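Local coordinates for alpha-fucosidase GH29 (PDB 4PSR), which hydrolyses alpha-L-fucosides, probably releasing the alpha-1,6-linked fucose joined to the reducing-end N-acetylglucosamine of glycoprotein glycans, at residues E12-H17 with F252-F257; E266-Y271 with S282-W287. One frame throughout, in Å; residues are numbered along the deposited sequence.

Interaction 1 of 2, residues E12-H17 with F252-F257; sequences ESTDKH and FLAYYF. With NA (sodium ion), chain J.
CG of His17, anti to its backbone N (chi1 178°), and CG of Phe257, anti to its carbonyl carbon and beside the backbone N (chi1 -62°), carry their rings to the same place, where they stack face to face. The stack joins the N-terminal segment to the outside of the TIM barrel, where helix 246-263 packs against the following strand, 268-272. The two rings are almost parallel, their planes 7° apart, with centroids separated by 3.6 Å. His17 CG sits over the centre of the phenyl ring, while His17 ND1 lies toward its rim, 3.4 Å from Phe257 CZ. The methylene group extends the overlap as a CH-pi contact, with His17 CB 3.5 Å from Phe257 CD2. ND1 is probably hydrogen-bonded to the carbonyl of Ser282, which would help to fix the rotation of the imidazole within the stack.

One turn earlier along the helix the contact is aliphatic. The methyl of Thr14 meets the helix surface at Leu253, CG2 to CB 3.9 Å, and also touches Ala254; its hydroxyl is hydrogen-bonded to the carbonyl of Thr10, just before helix 11-14.

A type I turn from Thr14 to His17 follows, closed by the bond from His17 N to Thr14 O. It directs the carbonyls of Asp15 and His17 to a sodium ion, each oxygen 2.4 Å from the metal; Thr281 O and three waters complete six ligands. The histidine is thereby held at its backbone by the ion and at its ring by the helix. On the phenyl face opposite the imidazole, Leu253 O of the same helix lies above the ring, offset toward the rim and 3.1 Å from Phe257 CG.

Interaction 2 of 2, residues E266-Y271 with S282-W287; sequences EVVTTY and SAVDDW. With TRS (2-amino-2-hydroxymethyl-propane-1,3-diol), chain H.
Val284 N and Thr269 O form the first of three backbone hydrogen bonds between the two segments, 2.9 Å long and nearly straight (168° at the hydrogen). Val284 O then accepts from Tyr271 N at 3.1 Å, and it also receives a CA-H...O contact from Thr270. The third bond runs from Asp286 N to Tyr271 O, 2.8 Å and more bent, with the donor tilted out of the carbonyl plane. Where the segments diverge at their N-terminal ends, a water spans the gap, accepting from Thr269 N and donating to Ser282 O.

Alternating from one strand to the other, these bonds give the register of neighbouring parallel strands, here 268-272 and 284-287, the fifth and sixth of the closed eight-stranded TIM barrel. Thr270 and Val284 share one face of the sheet. On that side a second water accepts a hydrogen bond from Thr270 OG1 at 2.7 Å and donates to Asp286 OD1; Asp286 OD2 is bonded to Gln301 NE2 of the next strand.

On the other face, the Tyr271 side chain lies alongside that of Asp285 and runs in the same direction. Its CG lies between the backbone N and the carbonyl carbon (chi1 71°), and from there the ring brings CD1 to 3.7 Å from Ala283 CB, standing almost perpendicular to the carboxylate, at 89°. The phenol OH donates weakly to Asp285 OD1 at 2.8 Å and accepts from the amine N of a Tris molecule, presumably a buffer component. The second carboxylate oxygen, Asp285 OD2, is taken by a hydroxyl of the same molecule, Tris O2, at 2.6 Å.

Both contacts are buried, but they occupy successive layers of the barrel. Interaction 2 belongs to the wall itself and is held by backbone hydrogen bonds, bridging waters and polar side chains. Interaction 1 lies farther from the chain centre, on the outer helical layer, and has no direct hydrogen bond between its segments; ring stacking and methyl contacts do the work, with a sodium ion beside it. Helix 246-263 is followed, after a short loop, by strand 268-272, and Leu253 and Phe257 cover Thr269 from outside. The two contacts meet directly at Ser282, just before strand 284-287, where Thr14 O packs on Ser282 CB.

Interaction 1 of 2, residues E12-H17 with F252-F257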
loop_
_atom_site.group_PDB
_atom_site.type_symbol
_atom_site.label_atom_id
_atom_site.label_comp_id
_atom_site.label_asym_id
_atom_site.label_seq_id
_atom_site.Cartn_x
_atom_site.Cartn_y
_atom_site.Cartn_z
ATOM N N GLU A 12 6.419 -17.473 -17.160
ATOM C CA GLU A 12 6.271 -16.812 -18.424
ATOM C C GLU A 12 4.788 -16.604 -18.782
ATOM O O GLU A 12 4.414 -15.566 -19.325
ATOM C CB GLU A 12 7.070 -17.596 -19.480
ATOM C CG GLU A 12 6.767 -19.126 -19.529
ATOM C CD GLU A 12 7.616 -20.047 -18.594
ATOM O OE1 GLU A 12 8.248 -19.618 -17.572
ATOM O OE2 GLU A 12 7.627 -21.266 -18.900
ATOM N N SER A 13 3.934 -17.561 -18.426
ATOM C CA SER A 13 2.495 -17.431 -18.674
ATOM C C SER A 13 1.849 -16.365 -17.757
ATOM O O SER A 13 1.139 -15.479 -18.223
ATOM C CB SER A 13 1.796 -18.770 -18.428
ATOM O OG SER A 13 0.401 -18.661 -18.671
ATOM N N THR A 14 2.145 -16.472 -16.464
ATOM C CA THR A 14 1.542 -15.567 -15.480
ATOM C C THR A 14 2.075 -14.139 -15.616
ATOM O O THR A 14 1.372 -13.204 -15.249
ATOM C CB THR A 14 1.684 -16.095 -14.046
ATOM O OG1 THR A 14 3.055 -16.300 -13.712
ATOM C CG2 THR A 14 0.916 -17.412 -13.839
ATOM N N ASP A 15 3.273 -13.954 -16.188
ATOM C CA ASP A 15 3.845 -12.620 -16.411
ATOM C C ASP A 15 2.901 -11.773 -17.252
ATOM O O ASP A 15 2.894 -10.531 -17.150
ATOM C CB ASP A 15 5.192 -12.687 -17.173
ATOM C CG ASP A 15 6.394 -13.057 -16.294
ATOM O OD1 ASP A 15 6.357 -13.024 -15.040
ATOM O OD2 ASP A 15 7.447 -13.390 -16.890
ATOM N N LYS A 16 2.117 -12.403 -18.117
ATOM C CA LYS A 16 1.259 -11.646 -19.015
ATOM C C LYS A 16 0.053 -10.974 -18.325
ATOM O O LYS A 16 -0.616 -10.126 -18.907
ATOM C CB LYS A 16 0.794 -12.525 -20.177
ATOM C CG LYS A 16 1.973 -13.035 -21.017
ATOM C CD LYS A 16 1.527 -13.685 -22.326
ATOM C CE LYS A 16 1.105 -12.650 -23.366
ATOM N NZ LYS A 16 2.215 -11.732 -23.763
ATOM N N HIS A 17 -0.238 -11.380 -17.093
ATOM C CA HIS A 17 -1.289 -10.727 -16.327
ATOM C C HIS A 17 -0.920 -9.276 -16.063
ATOM O O HIS A 17 0.220 -8.980 -15.723
ATOM C CB HIS A 17 -1.499 -11.462 -15.015
ATOM C CG HIS A 17 -2.543 -10.833 -14.139
ATOM N ND1 HIS A 17 -2.232 -10.097 -13.010
ATOM C CD2 HIS A 17 -3.887 -10.840 -14.243
ATOM C CE1 HIS A 17 -3.362 -9.662 -12.469
ATOM N NE2 HIS A 17 -4.375 -10.095 -13.198
ATOM N N PHE A 252 -1.259 -21.044 -7.609
ATOM C CA PHE A 252 -2.089 -19.944 -7.099
ATOM C C PHE A 252 -2.259 -18.820 -8.127
ATOM O O PHE A 252 -3.401 -18.388 -8.411
ATOM C CB PHE A 252 -1.521 -19.345 -5.809
ATOM C CG PHE A 252 -2.139 -18.013 -5.486
ATOM C CD1 PHE A 252 -3.469 -17.913 -5.073
ATOM C CD2 PHE A 252 -1.410 -16.844 -5.669
ATOM C CE1 PHE A 252 -4.049 -16.665 -4.825
ATOM C CE2 PHE A 252 -1.974 -15.594 -5.420
ATOM C CZ PHE A 252 -3.293 -15.505 -5.004
ATOM N N LEU A 253 -1.150 -18.325 -8.691
ATOM C CA LEU A 253 -1.210 -17.226 -9.641
ATOM C C LEU A 253 -2.082 -17.602 -10.839
ATOM O O LEU A 253 -2.968 -16.842 -11.252
ATOM C CB LEU A 253 0.220 -16.820 -10.070
ATOM C CG LEU A 253 1.091 -16.224 -8.969
ATOM C CD1 LEU A 253 2.542 -16.081 -9.431
ATOM C CD2 LEU A 253 0.532 -14.846 -8.534
ATOM N N ALA A 254 -1.817 -18.769 -11.428
ATOM C CA ALA A 254 -2.625 -19.189 -12.573
ATOM C C ALA A 254 -4.110 -19.355 -12.218
ATOM O O ALA A 254 -4.981 -18.918 -12.967
ATOM C CB ALA A 254 -2.070 -20.484 -13.205
ATOM N N TYR A 255 -4.389 -19.958 -11.054
ATOM C CA TYR A 255 -5.777 -20.167 -10.647
ATOM C C TYR A 255 -6.534 -18.856 -10.468
ATOM O O TYR A 255 -7.613 -18.663 -11.018
ATOM C CB TYR A 255 -5.851 -21.017 -9.391
ATOM C CG TYR A 255 -7.227 -21.535 -9.062
ATOM C CD1 TYR A 255 -7.622 -22.801 -9.462
ATOM C CD2 TYR A 255 -8.138 -20.773 -8.343
ATOM C CE1 TYR A 255 -8.869 -23.298 -9.164
ATOM C CE2 TYR A 255 -9.388 -21.270 -8.023
ATOM C CZ TYR A 255 -9.742 -22.544 -8.452
ATOM O OH TYR A 255 -10.983 -23.071 -8.152
ATOM N N TYR A 256 -5.923 -17.928 -9.741
ATOM C CA TYR A 256 -6.553 -16.647 -9.491
ATOM C C TYR A 256 -6.699 -15.838 -10.782
ATOM O O TYR A 256 -7.773 -15.271 -11.034
ATOM C CB TYR A 256 -5.737 -15.883 -8.459
ATOM C CG TYR A 256 -6.365 -14.568 -7.996
ATOM C CD1 TYR A 256 -7.746 -14.430 -7.833
ATOM C CD2 TYR A 256 -5.569 -13.465 -7.684
ATOM C CE1 TYR A 256 -8.307 -13.243 -7.348
ATOM C CE2 TYR A 256 -6.124 -12.276 -7.214
ATOM C CZ TYR A 256 -7.486 -12.177 -7.051
ATOM O OH TYR A 256 -8.002 -10.980 -6.571
ATOM N N PHE A 257 -5.650 -15.766 -11.607
ATOM C CA PHE A 257 -5.731 -14.983 -12.834
ATOM C C PHE A 257 -6.747 -15.604 -13.812
ATOM O O PHE A 257 -7.463 -14.892 -14.516
ATOM C CB PHE A 257 -4.341 -14.829 -13.486
ATOM C CG PHE A 257 -3.333 -14.100 -12.641
ATOM C CD1 PHE A 257 -3.714 -13.303 -11.567
ATOM C CD2 PHE A 257 -1.981 -14.202 -12.936
ATOM C CE1 PHE A 257 -2.757 -12.648 -10.810
ATOM C CE2 PHE A 257 -1.017 -13.567 -12.164
ATOM C CZ PHE A 257 -1.408 -12.754 -11.116
HETATM NA NA NA J . 2.288 -8.235 -16.681
HETATM O O HOH W 1 1.101 -7.802 -18.707
HETATM O O HOH W 2 1.866 -5.928 -15.844
HETATM O O HOH W 3 4.405 -7.660 -17.769
#

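Interaction 2 of 2, residues E266-Y271 with S282-W287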
loop_
_atom_site.group_PDB
_atom_site.type_symbol
_atom_site.label_atom_id
_atom_site.label_comp_id
_atom_site.label_asym_id
_atom_site.label_seq_id
_atom_site.Cartn_x
_atom_site.Cartn_y
_atom_site.Cartn_z
ATOM N N GLU A 266 -10.815 -7.534 -13.558
ATOM C CA GLU A 266 -9.377 -7.321 -13.524
ATOM C C GLU A 266 -8.931 -7.414 -12.077
ATOM O O GLU A 266 -9.221 -6.530 -11.277
ATOM C CB GLU A 266 -9.016 -5.955 -14.083
ATOM C CG GLU A 266 -9.365 -5.769 -15.541
ATOM C CD GLU A 266 -9.233 -4.332 -15.925
ATOM O OE1 GLU A 266 -8.319 -3.984 -16.699
ATOM O OE2 GLU A 266 -10.032 -3.524 -15.404
ATOM N N VAL A 267 -8.248 -8.498 -11.741
ATOM C CA VAL A 267 -7.879 -8.782 -10.359
ATOM C C VAL A 267 -6.437 -8.420 -10.110
ATOM O O VAL A 267 -5.626 -8.282 -11.039
ATOM C CB VAL A 267 -8.158 -10.253 -9.944
ATOM C CG1 VAL A 267 -9.633 -10.554 -10.147
ATOM C CG2 VAL A 267 -7.250 -11.265 -10.703
ATOM N N VAL A 268 -6.111 -8.253 -8.837
ATOM C CA VAL A 268 -4.775 -7.849 -8.404
ATOM C C VAL A 268 -4.291 -8.759 -7.304
ATOM O O VAL A 268 -5.055 -9.134 -6.413
ATOM C CB VAL A 268 -4.806 -6.416 -7.847
ATOM C CG1 VAL A 268 -3.458 -5.969 -7.291
ATOM C CG2 VAL A 268 -5.285 -5.455 -8.919
ATOM N N THR A 269 -3.005 -9.139 -7.329
ATOM C CA THR A 269 -2.410 -9.723 -6.141
ATOM C C THR A 269 -1.150 -8.956 -5.740
ATOM O O THR A 269 -0.407 -8.461 -6.602
ATOM C CB THR A 269 -2.142 -11.246 -6.310
ATOM O OG1 THR A 269 -1.879 -11.848 -5.042
ATOM C CG2 THR A 269 -0.984 -11.522 -7.270
ATOM N N THR A 270 -0.985 -8.759 -4.440
ATOM C CA THR A 270 0.152 -8.021 -3.894
ATOM C C THR A 270 1.051 -8.966 -3.080
ATOM O O THR A 270 0.615 -10.044 -2.627
ATOM C CB THR A 270 -0.269 -6.810 -2.986
ATOM O OG1 THR A 270 -0.780 -7.300 -1.742
ATOM C CG2 THR A 270 -1.312 -5.916 -3.642
ATOM N N TYR A 271 2.303 -8.584 -2.925
ATOM C CA TYR A 271 3.242 -9.378 -2.132
ATOM C C TYR A 271 4.266 -8.396 -1.564
ATOM O O TYR A 271 4.422 -7.290 -2.108
ATOM C CB TYR A 271 3.889 -10.521 -2.945
ATOM C CG TYR A 271 4.868 -10.011 -3.962
ATOM C CD1 TYR A 271 4.474 -9.178 -5.006
ATOM C CD2 TYR A 271 6.218 -10.344 -3.848
ATOM C CE1 TYR A 271 5.382 -8.673 -5.888
ATOM C CE2 TYR A 271 7.142 -9.843 -4.732
ATOM C CZ TYR A 271 6.729 -9.014 -5.750
ATOM O OH TYR A 271 7.674 -8.487 -6.617
ATOM N N SER A 282 3.568 -9.323 -12.748
ATOM C CA SER A 282 2.170 -9.717 -12.650
ATOM C C SER A 282 1.546 -9.457 -11.283
ATOM O O SER A 282 0.319 -9.518 -11.153
ATOM C CB SER A 282 2.005 -11.194 -13.051
ATOM O OG SER A 282 2.718 -12.012 -12.202
ATOM N N ALA A 283 2.373 -9.191 -10.284
ATOM C CA ALA A 283 1.927 -8.900 -8.915
ATOM C C ALA A 283 2.442 -7.529 -8.521
ATOM O O ALA A 283 3.461 -7.066 -9.045
ATOM C CB ALA A 283 2.434 -9.962 -7.948
ATOM N N VAL A 284 1.736 -6.860 -7.619
ATOM C CA VAL A 284 2.071 -5.517 -7.177
ATOM C C VAL A 284 2.929 -5.566 -5.925
ATOM O O VAL A 284 2.570 -6.224 -4.944
ATOM C CB VAL A 284 0.772 -4.695 -6.928
ATOM C CG1 VAL A 284 1.107 -3.307 -6.401
ATOM C CG2 VAL A 284 -0.018 -4.603 -8.211
ATOM N N ASP A 285 4.066 -4.877 -5.947
ATOM C CA ASP A 285 4.957 -4.798 -4.785
ATOM C C ASP A 285 4.317 -3.986 -3.675
ATOM O O ASP A 285 3.815 -2.868 -3.915
ATOM C CB ASP A 285 6.288 -4.087 -5.140
ATOM C CG ASP A 285 7.215 -4.896 -6.023
ATOM O OD1 ASP A 285 6.793 -5.870 -6.664
ATOM O OD2 ASP A 285 8.385 -4.450 -6.108
ATOM N N ASP A 286 4.350 -4.518 -2.453
ATOM C CA ASP A 286 3.785 -3.863 -1.271
ATOM C C ASP A 286 4.938 -3.478 -0.357
ATOM O O ASP A 286 5.603 -4.324 0.262
ATOM C CB ASP A 286 2.815 -4.828 -0.589
ATOM C CG ASP A 286 2.133 -4.234 0.589
ATOM O OD1 ASP A 286 1.915 -4.990 1.583
ATOM O OD2 ASP A 286 1.775 -3.043 0.547
ATOM N N TRP A 287 5.247 -2.195 -0.328
ATOM C CA TRP A 287 6.378 -1.694 0.431
ATOM C C TRP A 287 6.125 -1.654 1.904
ATOM O O TRP A 287 4.979 -1.493 2.350
ATOM C CB TRP A 287 6.703 -0.279 -0.035
ATOM C CG TRP A 287 7.485 -0.257 -1.303
ATOM C CD1 TRP A 287 7.058 -0.639 -2.529
ATOM C CD2 TRP A 287 8.845 0.150 -1.463
ATOM N NE1 TRP A 287 8.059 -0.492 -3.456
ATOM C CE2 TRP A 287 9.172 -0.014 -2.819
ATOM C CE3 TRP A 287 9.821 0.639 -0.588
ATOM C CZ2 TRP A 287 10.437 0.301 -3.331
ATOM C CZ3 TRP A 287 11.082 0.928 -1.097
ATOM C CH2 TRP A 287 11.370 0.775 -2.449
HETATM C C TRS H . 11.312 -7.692 -5.851
HETATM C C1 TRS H . 11.517 -8.630 -7.032
HETATM C C2 TRS H . 11.145 -6.253 -6.332
HETATM C C3 TRS H . 12.497 -7.846 -4.885
HETATM N N TRS H . 10.090 -8.135 -5.156
HETATM O O1 TRS H . 11.400 -9.949 -6.533
HETATM O O2 TRS H . 10.056 -6.126 -7.247
HETATM O O3 TRS H . 13.685 -7.310 -5.429
HETATM O O HOH W 4 -1.873 -8.244 -9.893
HETATM O O HOH W 5 1.212 -7.524 0.126
#